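Local structure of hypothetical protein Atu1826 (Agrobacterium tumefaciens, 2I3D) at residues Q76-T81 and R231-E236; P154-Y159 and N188-K193. The protein is of uncharacterised function but is probably a serine hydrolase of the alpha/beta hydrolase superfamily. All coordinates share one frame; numbering follows the deposited sequence.

Contact 1: residues Q76-T81 and R231-E236; sequences QKRGFT and RRLNGE
Asn234 ND2 bonds Glu236 OE2 on its anti side at 2.8 Å, nearly straight at 175°, just beyond the helix turn from which Leu233 reaches across to Arg78. There the aliphatic base of Arg78 rests on Leu233, with CB 4.1 Å from Leu233 CD1. The contact joins the C-terminal ends of helices 66-77 and 218-233 in an alpha/beta hydrolase fold, and both ends close in Schellman motifs. Gly79 and Gly235 supply the positive phi that these motifs need, a conformation easiest for a residue without CB. The bend of the Arg78 chain at chi2 (-51°) is part of how CB stays on Leu233 while NE reaches Asp230 and NH2 reaches Glu226, both in salt bridges to the second helix. Leu233 sends its other methyl, CD2, to Phe80 CE1 at 4.4 Å, approaching the ring obliquely. Phe80 suits this buried place because its ring also makes T-shaped packing with Phe75 and Trp125. Glu236 folds back on the last turn of helix 218-233: its OE1 lies in the guanidinium plane of Arg231, whose NE donates to it at 2.9 Å in a salt bridge, coming from above the carboxylate plane.

Contact 2: residues P154-Y159 and N188-K193; sequences PQPNTY and NGLVEK
Pro156 lays the CB-CG side of its ring against the base of Leu190, with Pro156 CG 4.0 Å and Pro156 CB 4.1 Å from Leu190 CB. The two side chains cross at about a right angle, and the contact is wholly apolar, a loop packed onto a helix. Leu190 has CG anti to its backbone N (chi1 164°), and its CD2 extends to Pro154 CG at 4.4 Å. One branched side chain thereby meets two prolines, whose compact, rigid rings present carbon to it.

The loop owes its shape to a type I beta turn over residues 155-158. Pro156 occupies the second position, where its phi of -74°, restricted by the ring, lies close to the value the turn needs. Gln155 O accepts two backbone bonds, from Thr158 N at 3.0 Å and from Tyr159 N at 2.9 Å, which close the bend, with Pro156 at its helix-facing side. The CB of Gln155 points away from the helix, and its side chain touches Ser130 and His212, two residues of a probable Ser-His-Asp triad. Asn157, well suited to a turn, gives its ND2 to Val181 O, and the Tyr159 ring, at the end of the segment, stacks with Trp134 and meets Phe131 edge-to-face.

Helix 184-195 thus faces the loop that follows strand 146-152: Pro154 also touches Val187 of this helix and Ile173 of strand 171-176, while Val191 packs on Ile173 and on Ile202 and His204 of strand 202-207, the outermost strand on that side of the sheet within this chain.

In the fold
From the N terminus the chain passes through strands 25-30, 33-40 and 49-53 and helix 66-77 before reaching the first half of contact 1, which leads into strand 81-85. Much of the sheet follows before segment 154-159, in the loop after strand 146-152. Strand 171-176 then leads to helix 184-195, where contact 2 closes a short loop of 28 residues. Only after strand 202-207 and helix 218-233 does contact 1 close its own loop of 149 residues, with contact 2 nested inside. Their centres are 26 Å apart and they do not touch: contact 1 ties two helix ends together, contact 2 a loop to a helix near the probable catalytic residues.

Contact 1: residues Q76-T81 and R231-E236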
ATOM      1  N   GLN B  76      11.600  -4.347  14.103  1.00 17.95           N
ATOM      2  CA  GLN B  76      12.966  -3.822  13.968  0.70 20.53           C
ATOM      3  C   GLN B  76      13.308  -2.978  15.186  1.00 20.15           C
ATOM      4  O   GLN B  76      14.316  -3.174  15.878  1.00 20.63           O
ATOM      5  CB  GLN B  76      13.069  -2.920  12.709  0.70 20.74           C
ATOM      6  CG  GLN B  76      14.485  -2.327  12.515  0.70 22.94           C
ATOM      7  CD  GLN B  76      14.688  -1.578  11.205  0.70 22.92           C
ATOM      8  OE1 GLN B  76      13.844  -1.570  10.310  0.70 23.55           O
ATOM      9  NE2 GLN B  76      15.850  -0.944  11.090  0.70 26.40           N
ATOM     10  N   LYS B  77      12.446  -1.997  15.435  1.00 20.53           N
ATOM     11  CA  LYS B  77      12.671  -1.057  16.529  1.00 22.30           C
ATOM     12  C   LYS B  77      12.676  -1.730  17.897  1.00 21.48           C
ATOM     13  O   LYS B  77      13.259  -1.168  18.820  1.00 22.68           O
ATOM     14  CB  LYS B  77      11.610   0.035  16.564  1.00 21.64           C
ATOM     15  CG  LYS B  77      11.600   1.031  15.433  1.00 26.25           C
ATOM     16  CD  LYS B  77      10.462   2.073  15.727  1.00 27.28           C
ATOM     17  CE  LYS B  77       9.069   1.381  15.761  1.00 31.19           C
ATOM     18  NZ  LYS B  77       8.035   1.943  16.703  1.00 32.61           N
ATOM     19  N   ARG B  78      12.008  -2.883  18.041  1.00 20.43           N
ATOM     20  CA  ARG B  78      11.976  -3.601  19.327  1.00 20.53           C
ATOM     21  C   ARG B  78      13.086  -4.680  19.468  1.00 20.95           C
ATOM     22  O   ARG B  78      13.019  -5.555  20.354  1.00 21.99           O
ATOM     23  CB  ARG B  78      10.583  -4.180  19.601  1.00 20.59           C
ATOM     24  CG  ARG B  78       9.508  -3.122  19.809  1.00 21.61           C
ATOM     25  CD  ARG B  78       9.891  -2.078  20.839  1.00 25.75           C
ATOM     26  NE  ARG B  78       8.753  -1.203  21.119  1.00 30.09           N
ATOM     27  CZ  ARG B  78       8.503  -0.025  20.540  1.00 32.17           C
ATOM     28  NH1 ARG B  78       9.343   0.479  19.642  1.00 34.68           N
ATOM     29  NH2 ARG B  78       7.399   0.658  20.874  1.00 32.61           N
ATOM     30  N   GLY B  79      14.092  -4.609  18.594  1.00 19.96           N
ATOM     31  CA  GLY B  79      15.285  -5.472  18.684  1.00 20.75           C
ATOM     32  C   GLY B  79      15.198  -6.838  18.035  1.00 20.95           C
ATOM     33  O   GLY B  79      16.075  -7.687  18.245  1.00 21.15           O
ATOM     34  N   PHE B  80      14.154  -7.079  17.244  1.00 19.26           N
ATOM     35  CA  PHE B  80      14.029  -8.357  16.545  1.00 19.42           C
ATOM     36  C   PHE B  80      14.933  -8.388  15.302  1.00 19.25           C
ATOM     37  O   PHE B  80      15.136  -7.370  14.627  1.00 19.09           O
ATOM     38  CB  PHE B  80      12.589  -8.572  16.038  1.00 18.62           C
ATOM     39  CG  PHE B  80      11.600  -9.011  17.103  1.00 18.13           C
ATOM     40  CD1 PHE B  80      11.210  -8.130  18.105  1.00 18.77           C
ATOM     41  CD2 PHE B  80      11.040 -10.294  17.068  1.00 18.55           C
ATOM     42  CE1 PHE B  80      10.285  -8.530  19.084  1.00 17.71           C
ATOM     43  CE2 PHE B  80      10.129 -10.710  18.040  1.00 17.78           C
ATOM     44  CZ  PHE B  80       9.734  -9.822  19.037  1.00 17.62           C
ATOM     45  N   THR B  81      15.469  -9.562  14.986  1.00 18.78           N
ATOM     46  CA  THR B  81      16.011  -9.806  13.646  1.00 19.56           C
ATOM     47  C   THR B  81      14.782  -9.952  12.749  1.00 18.18           C
ATOM     48  O   THR B  81      13.922 -10.801  13.008  1.00 19.14           O
ATOM     49  CB  THR B  81      16.850 -11.093  13.626  1.00 19.15           C
ATOM     50  OG1 THR B  81      18.074 -10.829  14.327  1.00 21.16           O
ATOM     51  CG2 THR B  81      17.134 -11.575  12.189  1.00 19.06           C
ATOM     52  N   ARG B 231       3.275  -4.721  25.437  1.00 10.92           N
ATOM     53  CA  ARG B 231       2.723  -5.474  26.564  1.00 11.11           C
ATOM     54  C   ARG B 231       3.238  -6.913  26.603  1.00 11.68           C
ATOM     55  O   ARG B 231       3.644  -7.417  27.671  1.00 12.90           O
ATOM     56  CB  ARG B 231       1.198  -5.385  26.589  1.00 11.98           C
ATOM     57  CG  ARG B 231       0.754  -3.982  27.013  1.00 10.97           C
ATOM     58  CD  ARG B 231      -0.770  -3.802  26.965  1.00 13.29           C
ATOM     59  NE  ARG B 231      -1.474  -4.489  28.058  1.00 11.89           N
ATOM     60  CZ  ARG B 231      -2.795  -4.567  28.126  1.00 14.46           C
ATOM     61  NH1 ARG B 231      -3.566  -3.947  27.184  1.00 14.64           N
ATOM     62  NH2 ARG B 231      -3.354  -5.196  29.174  1.00 11.35           N
ATOM     63  N   ARG B 232       3.286  -7.570  25.440  1.00 10.88           N
ATOM     64  CA  ARG B 232       3.774  -8.965  25.401  1.00  9.96           C
ATOM     65  C   ARG B 232       5.238  -8.993  25.824  1.00 11.28           C
ATOM     66  O   ARG B 232       5.626  -9.896  26.556  1.00 13.40           O
ATOM     67  CB  ARG B 232       3.587  -9.549  23.978  1.00 10.60           C
ATOM     68  CG  ARG B 232       2.134  -9.930  23.637  1.00 10.56           C
ATOM     69  CD  ARG B 232       1.717 -11.245  24.301  1.00 11.89           C
ATOM     70  NE  ARG B 232       2.658 -12.361  24.063  1.00 13.29           N
ATOM     71  CZ  ARG B 232       2.555 -13.252  23.058  1.00 12.70           C
ATOM     72  NH1 ARG B 232       1.599 -13.147  22.128  1.00 11.93           N
ATOM     73  NH2 ARG B 232       3.438 -14.234  22.952  1.00 12.83           N
ATOM     74  N   LEU B 233       6.065  -8.041  25.367  1.00 12.06           N
ATOM     75  CA  LEU B 233       7.483  -8.050  25.806  1.00 12.84           C
ATOM     76  C   LEU B 233       7.639  -7.796  27.306  1.00 14.09           C
ATOM     77  O   LEU B 233       8.685  -8.130  27.886  1.00 15.96           O
ATOM     78  CB  LEU B 233       8.262  -7.015  25.004  1.00 14.12           C
ATOM     79  CG  LEU B 233       8.365  -7.409  23.524  1.00 15.12           C
ATOM     80  CD1 LEU B 233       8.982  -6.263  22.722  1.00 16.26           C
ATOM     81  CD2 LEU B 233       9.142  -8.727  23.338  1.00 18.45           C
ATOM     82  N   ASN B 234       6.610  -7.218  27.906  1.00 13.85           N
ATOM     83  CA  ASN B 234       6.531  -6.970  29.373  1.00 14.26           C
ATOM     84  C   ASN B 234       6.014  -8.189  30.138  1.00 14.51           C
ATOM     85  O   ASN B 234       5.848  -8.147  31.360  1.00 15.89           O
ATOM     86  CB  ASN B 234       5.678  -5.717  29.676  1.00 15.44           C
ATOM     87  CG  ASN B 234       5.843  -5.255  31.141  1.00 17.69           C
ATOM     88  OD1 ASN B 234       6.972  -5.228  31.661  1.00 19.92           O
ATOM     89  ND2 ASN B 234       4.741  -4.930  31.806  1.00 17.12           N
ATOM     90  N   GLY B 235       5.778  -9.276  29.408  1.00 12.88           N
ATOM     91  CA  GLY B 235       5.223 -10.547  29.980  1.00 13.26           C
ATOM     92  C   GLY B 235       3.706 -10.508  30.249  1.00 13.04           C
ATOM     93  O   GLY B 235       3.167 -11.353  30.997  1.00 15.49           O
ATOM     94  N   GLU B 236       2.999  -9.565  29.640  1.00 10.79           N
ATOM     95  CA  GLU B 236       1.526  -9.553  29.730  1.00 11.13           C
ATOM     96  C   GLU B 236       0.820 -10.315  28.589  1.00 11.89           C
ATOM     97  O   GLU B 236       1.445 -10.720  27.596  1.00 12.16           O
ATOM     98  CB  GLU B 236       1.024  -8.099  29.653  1.00 11.10           C
ATOM     99  CG  GLU B 236       1.562  -7.198  30.796  1.00 11.98           C
ATOM    100  CD  GLU B 236       1.260  -5.749  30.555  1.00 12.17           C
ATOM    101  OE1 GLU B 236       0.074  -5.421  30.308  1.00 12.63           O
ATOM    102  OE2 GLU B 236       2.192  -4.931  30.617  1.00 17.34           O
TER

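Contact 2: residues P154-Y159 and N188-K193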
ATOM      1  N   PRO B 154      -7.563 -10.853   8.871  1.00  9.69           N
ATOM      2  CA  PRO B 154      -7.651 -12.235   8.361  1.00 10.19           C
ATOM      3  C   PRO B 154      -8.998 -12.459   7.616  1.00 10.97           C
ATOM      4  O   PRO B 154      -9.967 -11.707   7.872  1.00 11.06           O
ATOM      5  CB  PRO B 154      -7.596 -13.061   9.649  1.00 11.44           C
ATOM      6  CG  PRO B 154      -8.319 -12.209  10.672  1.00 11.25           C
ATOM      7  CD  PRO B 154      -7.816 -10.768  10.324  1.00  9.52           C
ATOM      8  N   GLN B 155      -9.079 -13.457   6.707  1.00 11.22           N
ATOM      9  CA  GLN B 155     -10.243 -13.583   5.836  1.00 11.15           C
ATOM     10  C   GLN B 155     -10.772 -15.002   6.002  1.00 10.45           C
ATOM     11  O   GLN B 155     -10.636 -15.838   5.109  1.00 10.18           O
ATOM     12  CB  GLN B 155      -9.842 -13.390   4.363  1.00 11.76           C
ATOM     13  CG  GLN B 155      -9.159 -12.076   4.037  1.00 12.91           C
ATOM     14  CD  GLN B 155      -8.313 -12.257   2.790  1.00 14.31           C
ATOM     15  OE1 GLN B 155      -8.666 -11.818   1.666  1.00 17.53           O
ATOM     16  NE2 GLN B 155      -7.188 -12.921   2.980  1.00 12.01           N
ATOM     17  N   PRO B 156     -11.362 -15.305   7.165  1.00 10.91           N
ATOM     18  CA  PRO B 156     -11.796 -16.714   7.383  1.00 11.07           C
ATOM     19  C   PRO B 156     -13.065 -17.144   6.599  1.00 10.94           C
ATOM     20  O   PRO B 156     -13.453 -18.330   6.656  1.00 11.36           O
ATOM     21  CB  PRO B 156     -12.117 -16.764   8.884  1.00 11.19           C
ATOM     22  CG  PRO B 156     -12.448 -15.275   9.282  1.00 12.82           C
ATOM     23  CD  PRO B 156     -11.599 -14.421   8.329  1.00 11.98           C
ATOM     24  N   ASN B 157     -13.690 -16.199   5.896  1.00 11.39           N
ATOM     25  CA  ASN B 157     -14.764 -16.491   4.966  1.00 13.64           C
ATOM     26  C   ASN B 157     -14.221 -16.898   3.586  1.00 12.84           C
ATOM     27  O   ASN B 157     -14.951 -17.482   2.801  1.00 14.12           O
ATOM     28  CB  ASN B 157     -15.722 -15.261   4.832  1.00 13.42           C
ATOM     29  CG  ASN B 157     -14.998 -13.954   4.399  1.00 16.82           C
ATOM     30  OD1 ASN B 157     -13.818 -13.764   4.661  1.00 18.40           O
ATOM     31  ND2 ASN B 157     -15.734 -13.058   3.678  1.00 18.04           N
ATOM     32  N   THR B 158     -12.948 -16.574   3.302  1.00 11.54           N
ATOM     33  CA  THR B 158     -12.330 -16.840   1.986  1.00 13.32           C
ATOM     34  C   THR B 158     -11.291 -17.961   2.040  1.00 12.91           C
ATOM     35  O   THR B 158     -11.122 -18.724   1.055  1.00 13.36           O
ATOM     36  CB  THR B 158     -11.605 -15.546   1.496  1.00 13.80           C
ATOM     37  OG1 THR B 158     -12.533 -14.454   1.487  1.00 16.90           O
ATOM     38  CG2 THR B 158     -10.965 -15.765   0.114  1.00 16.13           C
ATOM     39  N   TYR B 159     -10.560 -18.018   3.153  1.00 11.66           N
ATOM     40  CA  TYR B 159      -9.508 -19.029   3.352  1.00 11.38           C
ATOM     41  C   TYR B 159      -9.874 -19.816   4.598  1.00 12.23           C
ATOM     42  O   TYR B 159     -10.495 -19.272   5.527  1.00 11.84           O
ATOM     43  CB  TYR B 159      -8.130 -18.380   3.520  1.00 12.74           C
ATOM     44  CG  TYR B 159      -7.741 -17.631   2.260  1.00 13.63           C
ATOM     45  CD1 TYR B 159      -7.465 -18.323   1.074  1.00 13.88           C
ATOM     46  CD2 TYR B 159      -7.626 -16.250   2.247  1.00 15.62           C
ATOM     47  CE1 TYR B 159      -7.101 -17.670  -0.075  1.00 15.01           C
ATOM     48  CE2 TYR B 159      -7.272 -15.572   1.062  1.00 16.19           C
ATOM     49  CZ  TYR B 159      -7.041 -16.297  -0.083  1.00 15.07           C
ATOM     50  OH  TYR B 159      -6.667 -15.630  -1.228  1.00 17.55           O
ATOM     51  N   ASN B 188     -15.247 -12.417  13.796  1.00 11.88           N
ATOM     52  CA  ASN B 188     -15.678 -12.712  15.167  1.00 12.42           C
ATOM     53  C   ASN B 188     -15.865 -14.203  15.382  1.00 12.30           C
ATOM     54  O   ASN B 188     -15.494 -14.749  16.430  1.00 12.84           O
ATOM     55  CB  ASN B 188     -17.007 -12.019  15.482  1.00 13.06           C
ATOM     56  CG  ASN B 188     -16.848 -10.536  15.705  1.00 17.69           C
ATOM     57  OD1 ASN B 188     -15.718 -10.050  15.887  1.00 21.28           O
ATOM     58  ND2 ASN B 188     -17.968  -9.793  15.667  1.00 22.39           N
ATOM     59  N   GLY B 189     -16.362 -14.871  14.349  1.00 12.36           N
ATOM     60  CA  GLY B 189     -16.594 -16.322  14.433  1.00 12.42           C
ATOM     61  C   GLY B 189     -15.285 -17.082  14.566  1.00 12.55           C
ATOM     62  O   GLY B 189     -15.190 -18.051  15.340  1.00 13.82           O
ATOM     63  N   LEU B 190     -14.251 -16.662  13.813  1.00 11.35           N
ATOM     64  CA  LEU B 190     -12.936 -17.303  13.949  1.00 12.72           C
ATOM     65  C   LEU B 190     -12.376 -17.033  15.377  1.00 12.43           C
ATOM     66  O   LEU B 190     -11.893 -17.941  16.060  1.00 13.20           O
ATOM     67  CB  LEU B 190     -11.944 -16.713  12.941  1.00 12.87           C
ATOM     68  CG  LEU B 190     -10.445 -16.989  13.170  1.00 13.67           C
ATOM     69  CD1 LEU B 190     -10.139 -18.476  13.122  1.00 14.11           C
ATOM     70  CD2 LEU B 190      -9.539 -16.188  12.171  1.00 13.29           C
ATOM     71  N   VAL B 191     -12.469 -15.776  15.822  1.00 12.20           N
ATOM     72  CA  VAL B 191     -11.959 -15.426  17.147  1.00 13.47           C
ATOM     73  C   VAL B 191     -12.698 -16.216  18.235  1.00 14.11           C
ATOM     74  O   VAL B 191     -12.060 -16.760  19.123  1.00 14.88           O
ATOM     75  CB  VAL B 191     -12.047 -13.953  17.398  1.00 13.48           C
ATOM     76  CG1 VAL B 191     -11.633 -13.609  18.840  1.00 15.89           C
ATOM     77  CG2 VAL B 191     -11.112 -13.229  16.414  1.00 13.28           C
ATOM     78  N   GLU B 192     -14.032 -16.297  18.147  1.00 13.68           N
ATOM     79  CA  GLU B 192     -14.807 -17.068  19.141  0.70 15.26           C
ATOM     80  C   GLU B 192     -14.354 -18.531  19.184  1.00 15.45           C
ATOM     81  O   GLU B 192     -14.246 -19.126  20.287  1.00 16.51           O
ATOM     82  CB  GLU B 192     -16.307 -16.985  18.866  0.70 16.51           C
ATOM     83  CG  GLU B 192     -16.920 -15.647  19.221  0.70 19.55           C
ATOM     84  CD  GLU B 192     -16.955 -15.383  20.724  0.70 22.40           C
ATOM     85  OE1 GLU B 192     -17.573 -16.162  21.484  0.70 26.52           O
ATOM     86  OE2 GLU B 192     -16.346 -14.402  21.142  0.70 24.98           O
ATOM     87  N   LYS B 193     -14.092 -19.128  18.018  1.00 14.60           N
ATOM     88  CA  LYS B 193     -13.570 -20.504  17.972  1.00 15.35           C
ATOM     89  C   LYS B 193     -12.222 -20.605  18.704  1.00 14.74           C
ATOM     90  O   LYS B 193     -12.025 -21.459  19.556  1.00 16.55           O
ATOM     91  CB  LYS B 193     -13.478 -20.984  16.503  1.00 16.07           C
ATOM     92  CG  LYS B 193     -12.678 -22.240  16.240  1.00 18.56           C
ATOM     93  CD  LYS B 193     -13.390 -23.418  16.837  1.00 23.01           C
ATOM     94  CE  LYS B 193     -12.590 -24.687  16.592  1.00 27.12           C
ATOM     95  NZ  LYS B 193     -13.134 -25.842  17.370  1.00 29.94           N
TER